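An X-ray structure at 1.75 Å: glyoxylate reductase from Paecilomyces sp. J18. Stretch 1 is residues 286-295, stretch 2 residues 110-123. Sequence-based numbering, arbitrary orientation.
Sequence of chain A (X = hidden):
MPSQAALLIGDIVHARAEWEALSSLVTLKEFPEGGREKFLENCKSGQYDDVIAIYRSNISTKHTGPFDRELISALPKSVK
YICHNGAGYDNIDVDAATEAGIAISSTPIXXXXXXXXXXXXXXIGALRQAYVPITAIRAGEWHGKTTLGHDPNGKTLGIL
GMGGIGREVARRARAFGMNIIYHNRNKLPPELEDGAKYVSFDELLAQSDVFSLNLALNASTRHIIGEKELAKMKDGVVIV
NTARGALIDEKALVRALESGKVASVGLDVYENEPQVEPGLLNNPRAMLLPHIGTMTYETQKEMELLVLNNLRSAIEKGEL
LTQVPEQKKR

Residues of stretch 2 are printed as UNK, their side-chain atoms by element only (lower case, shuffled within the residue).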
ATOM      1  N   ALA A 286       9.904 -11.562  15.328  1.00 13.05           N
ATOM      2  CA  ALA A 286       9.325 -10.726  14.270  1.00 14.03           C
ATOM      3  C   ALA A 286       8.985  -9.320  14.779  1.00 15.37           C
ATOM      4  O   ALA A 286       8.739  -9.121  15.965  1.00 14.64           O
ATOM      5  CB  ALA A 286       8.070 -11.386  13.711  1.00 14.66           C
ATOM      6  N   MET A 287       8.988  -8.339  13.880  1.00 11.74           N
ATOM      7  CA  MET A 287       8.559  -6.984  14.242  1.00 12.28           C
ATOM      8  C   MET A 287       7.327  -6.673  13.420  1.00 14.10           C
ATOM      9  O   MET A 287       7.417  -6.635  12.189  1.00 10.70           O
ATOM     10  CB  MET A 287       9.668  -5.987  13.937  1.00 11.79           C
ATOM     11  CG  MET A 287       9.278  -4.570  14.350  1.00 11.02           C
ATOM     12  SD  MET A 287       9.299  -4.341  16.161  1.00 16.29           S
ATOM     13  CE  MET A 287       8.515  -2.739  16.385  1.00 14.92           C
ATOM     14  N   LEU A 288       6.182  -6.497  14.087  1.00 11.01           N
ATOM     15  CA  LEU A 288       4.880  -6.502  13.386  1.00  9.94           C
ATOM     16  C   LEU A 288       4.064  -5.277  13.747  1.00  8.60           C
ATOM     17  O   LEU A 288       3.892  -4.959  14.953  1.00 11.24           O
ATOM     18  CB  LEU A 288       4.073  -7.728  13.797  1.00 12.41           C
ATOM     19  CG  LEU A 288       4.724  -9.087  13.534  1.00 10.61           C
ATOM     20  CD1 LEU A 288       3.808 -10.231  13.913  1.00 13.42           C
ATOM     21  CD2 LEU A 288       5.133  -9.229  12.042  1.00 11.66           C
ATOM     22  N   LEU A 289       3.531  -4.609  12.722  1.00 10.44           N
ATOM     23  CA  LEU A 289       2.572  -3.504  12.895  1.00 10.00           C
ATOM     24  C   LEU A 289       1.281  -3.799  12.124  1.00  8.46           C
ATOM     25  O   LEU A 289       1.289  -4.520  11.116  1.00 11.35           O
ATOM     26  CB  LEU A 289       3.188  -2.180  12.392  1.00  8.64           C
ATOM     27  CG  LEU A 289       4.371  -1.666  13.246  1.00 12.30           C
ATOM     28  CD1 LEU A 289       5.010  -0.469  12.536  1.00 10.43           C
ATOM     29  CD2 LEU A 289       3.886  -1.247  14.639  1.00 11.29           C
ATOM     30  N   PRO A 290       0.152  -3.236  12.591  1.00 11.37           N
ATOM     31  CA  PRO A 290      -1.138  -3.501  11.909  1.00 12.55           C
ATOM     32  C   PRO A 290      -1.472  -2.489  10.824  1.00 12.30           C
ATOM     33  O   PRO A 290      -2.460  -1.721  10.918  1.00 15.79           O
ATOM     34  CB  PRO A 290      -2.153  -3.426  13.043  1.00 12.51           C
ATOM     35  CG  PRO A 290      -1.527  -2.368  14.023  1.00 10.32           C
ATOM     36  CD  PRO A 290      -0.014  -2.633  13.931  1.00  8.34           C
ATOM     37  N   HIS A 291      -0.612  -2.461   9.817  1.00  8.91           N
ATOM     38  CA  HIS A 291      -0.789  -1.597   8.651  1.00  5.42           C
ATOM     39  C   HIS A 291      -1.012  -0.146   9.017  1.00  9.06           C
ATOM     40  O   HIS A 291      -2.048   0.435   8.636  1.00 11.45           O
ATOM     41  CB  HIS A 291      -1.945  -2.129   7.760  1.00  6.84           C
ATOM     42  CG  HIS A 291      -1.804  -1.772   6.327  1.00 12.24           C
ATOM     43  ND1 HIS A 291      -2.534  -2.386   5.326  1.00 14.85           N
ATOM     44  CD2 HIS A 291      -0.983  -0.889   5.688  1.00 11.21           C
ATOM     45  CE1 HIS A 291      -2.196  -1.876   4.156  1.00 15.32           C
ATOM     46  NE2 HIS A 291      -1.249  -0.969   4.350  1.00 14.53           N
ATOM     47  N   ILE A 292       0.005   0.442   9.670  1.00  7.63           N
ATOM     48  CA  ILE A 292      -0.068   1.822  10.119  1.00  6.39           C
ATOM     49  C   ILE A 292       0.711   2.790   9.222  1.00  8.91           C
ATOM     50  O   ILE A 292       0.797   3.978   9.547  1.00 11.59           O
ATOM     51  CB  ILE A 292       0.415   2.013  11.573  1.00  7.92           C
ATOM     52  CG1 ILE A 292       1.945   1.850  11.713  1.00  8.81           C
ATOM     53  CG2 ILE A 292      -0.396   1.100  12.558  1.00 13.17           C
ATOM     54  CD1 ILE A 292       2.426   2.302  13.111  1.00 11.25           C
ATOM     55  N   GLY A 293       1.262   2.279   8.137  1.00  6.58           N
ATOM     56  CA  GLY A 293       2.130   3.051   7.230  1.00 13.90           C
ATOM     57  C   GLY A 293       1.765   4.521   7.077  1.00 13.52           C
ATOM     58  O   GLY A 293       2.510   5.419   7.436  1.00 11.48           O
ATOM     59  N   THR A 294       0.557   4.773   6.588  1.00  8.56           N
ATOM     60  CA  THR A 294       0.130   6.148   6.324  1.00 12.14           C
ATOM     61  C   THR A 294      -0.755   6.741   7.408  1.00 11.93           C
ATOM     62  O   THR A 294      -1.357   7.803   7.195  1.00 12.32           O
ATOM     63  CB  THR A 294      -0.578   6.229   4.950  1.00 13.39           C
ATOM     64  OG1 THR A 294      -1.651   5.264   4.916  1.00 14.68           O
ATOM     65  CG2 THR A 294       0.430   5.947   3.806  1.00 18.21           C
ATOM     66  N   MET A 295      -0.841   6.083   8.577  1.00  8.48           N
ATOM     67  CA  MET A 295      -1.722   6.576   9.610  1.00 13.26           C
ATOM     68  C   MET A 295      -1.116   7.737  10.385  1.00  9.77           C
ATOM     69  O   MET A 295      -0.939   7.637  11.581  1.00 10.35           O
ATOM     70  CB  MET A 295      -2.174   5.437  10.563  1.00  7.82           C
ATOM     71  CG  MET A 295      -3.025   4.383   9.827  1.00 12.75           C
ATOM     72  SD  MET A 295      -3.555   3.058  10.939  1.00 18.00           S
ATOM     73  CE  MET A 295      -4.209   3.998  12.298  1.00 18.24           C
ATOM     74  N   UNK A 110       2.098  11.044  -2.242  1.00 16.57           N
ATOM     75  CA  UNK A 110       1.665  11.482  -0.960  1.00 14.73           C
ATOM     76  C   UNK A 110       1.996  10.430   0.099  1.00 14.36           C
ATOM     77  O   UNK A 110       2.219  10.771   1.202  1.00 13.16           O
ATOM     78  c   UNK A 110       0.234  11.801  -0.970  1.00 13.74           C
ATOM     79  N   UNK A 111       1.995   9.162  -0.286  1.00 12.63           N
ATOM     80  CA  UNK A 111       2.242   8.091   0.687  1.00 17.59           C
ATOM     81  C   UNK A 111       3.726   7.847   0.942  1.00 15.69           C
ATOM     82  O   UNK A 111       4.074   7.113   1.876  1.00 11.76           O
ATOM     83  c   UNK A 111       2.328   6.234  -0.999  1.00  9.32           C
ATOM     84  c   UNK A 111       1.612   6.746   0.234  1.00 12.19           C
ATOM     85  c   UNK A 111       0.122   6.888  -0.042  1.00  8.23           C
ATOM     86  N   UNK A 112       4.614   8.459   0.151  1.00  8.99           N
ATOM     87  CA  UNK A 112       6.002   7.988   0.109  1.00 11.10           C
ATOM     88  C   UNK A 112       6.768   8.157   1.428  1.00  8.86           C
ATOM     89  O   UNK A 112       7.437   7.215   1.881  1.00 10.15           O
ATOM     90  c   UNK A 112       6.803   8.717  -0.992  1.00 15.53           C
ATOM     91  c   UNK A 112       6.387   8.319  -2.400  1.00 17.89           C
ATOM     92  n   UNK A 112       7.011   8.959  -3.419  1.00 19.34           N
ATOM     93  o   UNK A 112       5.516   7.466  -2.585  1.00 14.64           O
ATOM     94  N   UNK A 113       6.697   9.340   2.021  1.00 10.49           N
ATOM     95  CA  UNK A 113       7.479   9.585   3.229  1.00 11.79           C
ATOM     96  C   UNK A 113       7.004   8.710   4.370  1.00 15.14           C
ATOM     97  O   UNK A 113       7.821   8.022   4.985  1.00 15.49           O
ATOM     98  c   UNK A 113       7.415  11.041   3.659  1.00 16.64           C
ATOM     99  n   UNK A 113       7.920  13.152   2.557  1.00 19.88           N
ATOM    100  o   UNK A 113       9.444  11.500   2.472  1.00 20.36           O
ATOM    101  c   UNK A 113       8.350  11.923   2.840  1.00 22.32           C
ATOM    102  N   UNK A 114       5.697   8.716   4.645  1.00  6.29           N
ATOM    103  CA  UNK A 114       5.201   7.972   5.812  1.00 12.04           C
ATOM    104  C   UNK A 114       5.488   6.482   5.722  1.00  9.35           C
ATOM    105  O   UNK A 114       5.910   5.857   6.715  1.00  8.51           O
ATOM    106  c   UNK A 114       3.707   8.197   5.975  1.00  8.52           C
ATOM    107  N   UNK A 115       5.217   5.901   4.546  1.00 10.01           N
ATOM    108  CA  UNK A 115       5.425   4.474   4.351  1.00 10.85           C
ATOM    109  C   UNK A 115       6.881   4.120   4.535  1.00 12.27           C
ATOM    110  O   UNK A 115       7.189   3.137   5.183  1.00 10.65           O
ATOM    111  o   UNK A 115       3.636   4.348   2.763  1.00 11.88           O
ATOM    112  c   UNK A 115       5.223   2.537   2.812  1.00 11.99           C
ATOM    113  c   UNK A 115       5.036   4.047   2.963  1.00  9.28           C
ATOM    114  N   UNK A 116       7.783   4.920   3.956  1.00  9.93           N
ATOM    115  CA  UNK A 116       9.215   4.687   4.137  1.00 10.24           C
ATOM    116  C   UNK A 116       9.656   4.830   5.586  1.00 10.11           C
ATOM    117  O   UNK A 116      10.532   4.084   6.025  1.00 10.24           O
ATOM    118  c   UNK A 116      10.039   5.643   3.200  1.00  7.28           C
ATOM    119  N   UNK A 117       9.083   5.784   6.316  1.00  9.57           N
ATOM    120  CA  UNK A 117       9.374   5.984   7.738  1.00 12.48           C
ATOM    121  C   UNK A 117       9.059   4.690   8.468  1.00 12.24           C
ATOM    122  O   UNK A 117       9.891   4.218   9.269  1.00 12.56           O
ATOM    123  c   UNK A 117       8.897   8.471   7.751  1.00 16.03           C
ATOM    124  o   UNK A 117       9.979   8.594   7.134  1.00 14.11           O
ATOM    125  c   UNK A 117       8.571   7.150   8.359  1.00  6.41           C
ATOM    126  o   UNK A 117       8.058   9.422   7.883  1.00 16.27           O
ATOM    127  N   UNK A 118       7.917   4.089   8.148  1.00 11.42           N
ATOM    128  CA  UNK A 118       7.508   2.859   8.840  1.00 10.66           C
ATOM    129  C   UNK A 118       8.381   1.675   8.371  1.00 11.34           C
ATOM    130  O   UNK A 118       8.745   0.846   9.156  1.00  8.93           O
ATOM    131  c   UNK A 118       5.244   3.508   9.643  1.00 10.85           C
ATOM    132  c   UNK A 118       6.013   2.601   8.688  1.00  9.65           C
ATOM    133  c   UNK A 118       5.658   1.150   8.987  1.00 10.09           C
ATOM    134  N   UNK A 119       8.768   1.653   7.104  1.00  6.92           N
ATOM    135  CA  UNK A 119       9.652   0.595   6.576  1.00  6.80           C
ATOM    136  C   UNK A 119      10.971   0.599   7.338  1.00  8.69           C
ATOM    137  O   UNK A 119      11.490  -0.451   7.675  1.00  8.39           O
ATOM    138  c   UNK A 119       9.936   0.843   5.116  1.00  7.03           C
ATOM    139  N   UNK A 120      11.543   1.777   7.570  1.00  6.16           N
ATOM    140  CA  UNK A 120      12.851   1.822   8.282  1.00  8.75           C
ATOM    141  C   UNK A 120      12.647   1.471   9.759  1.00 10.99           C
ATOM    142  O   UNK A 120      13.432   0.730  10.351  1.00 10.65           O
ATOM    143  c   UNK A 120      13.868   3.456   6.642  1.00  9.66           C
ATOM    144  c   UNK A 120      13.515   3.196   8.136  1.00  9.54           C
ATOM    145  c   UNK A 120      14.851   2.445   5.978  1.00 11.90           C
ATOM    146  c   UNK A 120      14.751   3.364   9.071  1.00  9.52           C
ATOM    147  N   UNK A 121      11.575   1.988  10.354  1.00  8.96           N
ATOM    148  CA  UNK A 121      11.217   1.592  11.721  1.00  7.66           C
ATOM    149  C   UNK A 121      11.133   0.094  11.849  1.00  7.94           C
ATOM    150  O   UNK A 121      11.776  -0.499  12.731  1.00  8.89           O
ATOM    151  c   UNK A 121       8.044   0.607  15.056  1.00 12.18           C
ATOM    152  c   UNK A 121       9.469   1.914  13.553  1.00 10.11           C
ATOM    153  c   UNK A 121       9.586   2.253  15.955  1.00 10.36           C
ATOM    154  c   UNK A 121       9.990   2.568  14.651  1.00  7.56           C
ATOM    155  c   UNK A 121       8.492   0.951  13.745  1.00 10.58           C
ATOM    156  c   UNK A 121       9.926   2.294  12.167  1.00  6.53           C
ATOM    157  c   UNK A 121       8.594   1.288  16.181  1.00  6.93           C
ATOM    158  N   UNK A 122      10.371  -0.545  10.968  1.00  5.66           N
ATOM    159  CA  UNK A 122      10.294  -1.998  10.948  1.00  6.14           C
ATOM    160  C   UNK A 122      11.637  -2.696  10.738  1.00 10.82           C
ATOM    161  O   UNK A 122      11.869  -3.742  11.322  1.00  9.16           O
ATOM    162  c   UNK A 122       7.385  -3.062  11.434  1.00  6.50           C
ATOM    163  c   UNK A 122       7.829  -2.211  10.214  1.00  7.29           C
ATOM    164  c   UNK A 122       6.942  -2.516   8.979  1.00  6.63           C
ATOM    165  c   UNK A 122       9.280  -2.471   9.891  1.00  8.96           C
ATOM    166  N   UNK A 123      12.492  -2.169   9.853  1.00  8.02           N
ATOM    167  CA  UNK A 123      13.784  -2.799   9.581  1.00 10.19           C
ATOM    168  C   UNK A 123      14.675  -2.800  10.831  1.00  7.26           C
ATOM    169  O   UNK A 123      15.285  -3.788  11.175  1.00  7.73           O
ATOM    170  c   UNK A 123      14.493  -2.043   8.451  1.00  8.83           C
ATOM    171  c   UNK A 123      15.821  -2.688   8.059  1.00  8.36           C
ATOM    172  s   UNK A 123      16.724  -1.713   6.808  1.00 12.69           S
ATOM    173  c   UNK A 123      17.347  -0.330   7.784  1.00 12.91           C
TER

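Position 110 carries one carbon beyond CA and lies too far off to touch stretch 1. It is Ala110. Position 111 has three carbons, the first carrying the other two. Its CB lies 3.8 Å from Thr294 CG2. The fork at CB with carbon on both arms makes it Val111.

Positions 112 and 113 each have two carbons, the second carrying one oxygen and one nitrogen. Neither touches stretch 1. A short amide fits both: Asn112 and Asn113.

Position 114 has a single carbon, pointing toward stretch 1. This CB sits 3.4 Å from Gly293 O and 4.1 Å from Thr294 CA. It is Ala114. Position 115 has one carbon carrying an oxygen and a carbon. The oxygen is 3.7 Å from Thr294 CG2. This is Thr115. Its OG1 donates a hydrogen bond to Val111 O at 2.9 Å.

Position 116 has one carbon, out of reach of stretch 1: Ala116. Position 117 has two carbons, the second carrying two oxygens, and makes no contact with stretch 1. The carboxylate identifies Asp117.

Position 118 has three carbons, forked at the first, and its CA-to-CB bond points toward stretch 1. One branch carbon is 4.0 Å from Leu289 CD1. The other is 4.0 Å from Gly293 CA and 4.2 Å from Ile292 CG1. It is Val118.

Position 119 has one carbon and no contact: Ala119. Position 120 has four carbons, forked at the first, with one arm two carbons long. It is out of reach of stretch 1. This is Ile120.

Position 121 has one carbon and then a ring of six carbons, with no oxygen. Ring carbons lie 3.6 Å from Met287 CE and 3.9 Å from Leu289 CD1. It is Phe121, and both contacts meet its ring obliquely.

Position 122 has four carbons, forked at the second. One terminal carbon is 3.7 Å from Met287 O and 3.7 Å from Leu289 CD1. It is Leu122. Position 123 is an unbranched chain of two carbons, a sulfur and a carbon. Its CA-to-CB bond points away from stretch 1, and it makes no contact: Met123.

The contact is apolar packing, with no hydrogen bond between the stretches. The CA-to-CB bonds of Met287 and Leu289 both point toward the helix, and the two side chains pack on Phe121 and Leu122; Leu289 also reaches Val118. Farther along, Gly293 brings its backbone close: its CA is 4.6 Å from Thr115 CA. Gly293 and Thr294 lie in a type I turn from Ile292 to Met295. Together the two stretches bury 492 Å².

Stretch 2 (110-123) AVNNATADVAIFLM
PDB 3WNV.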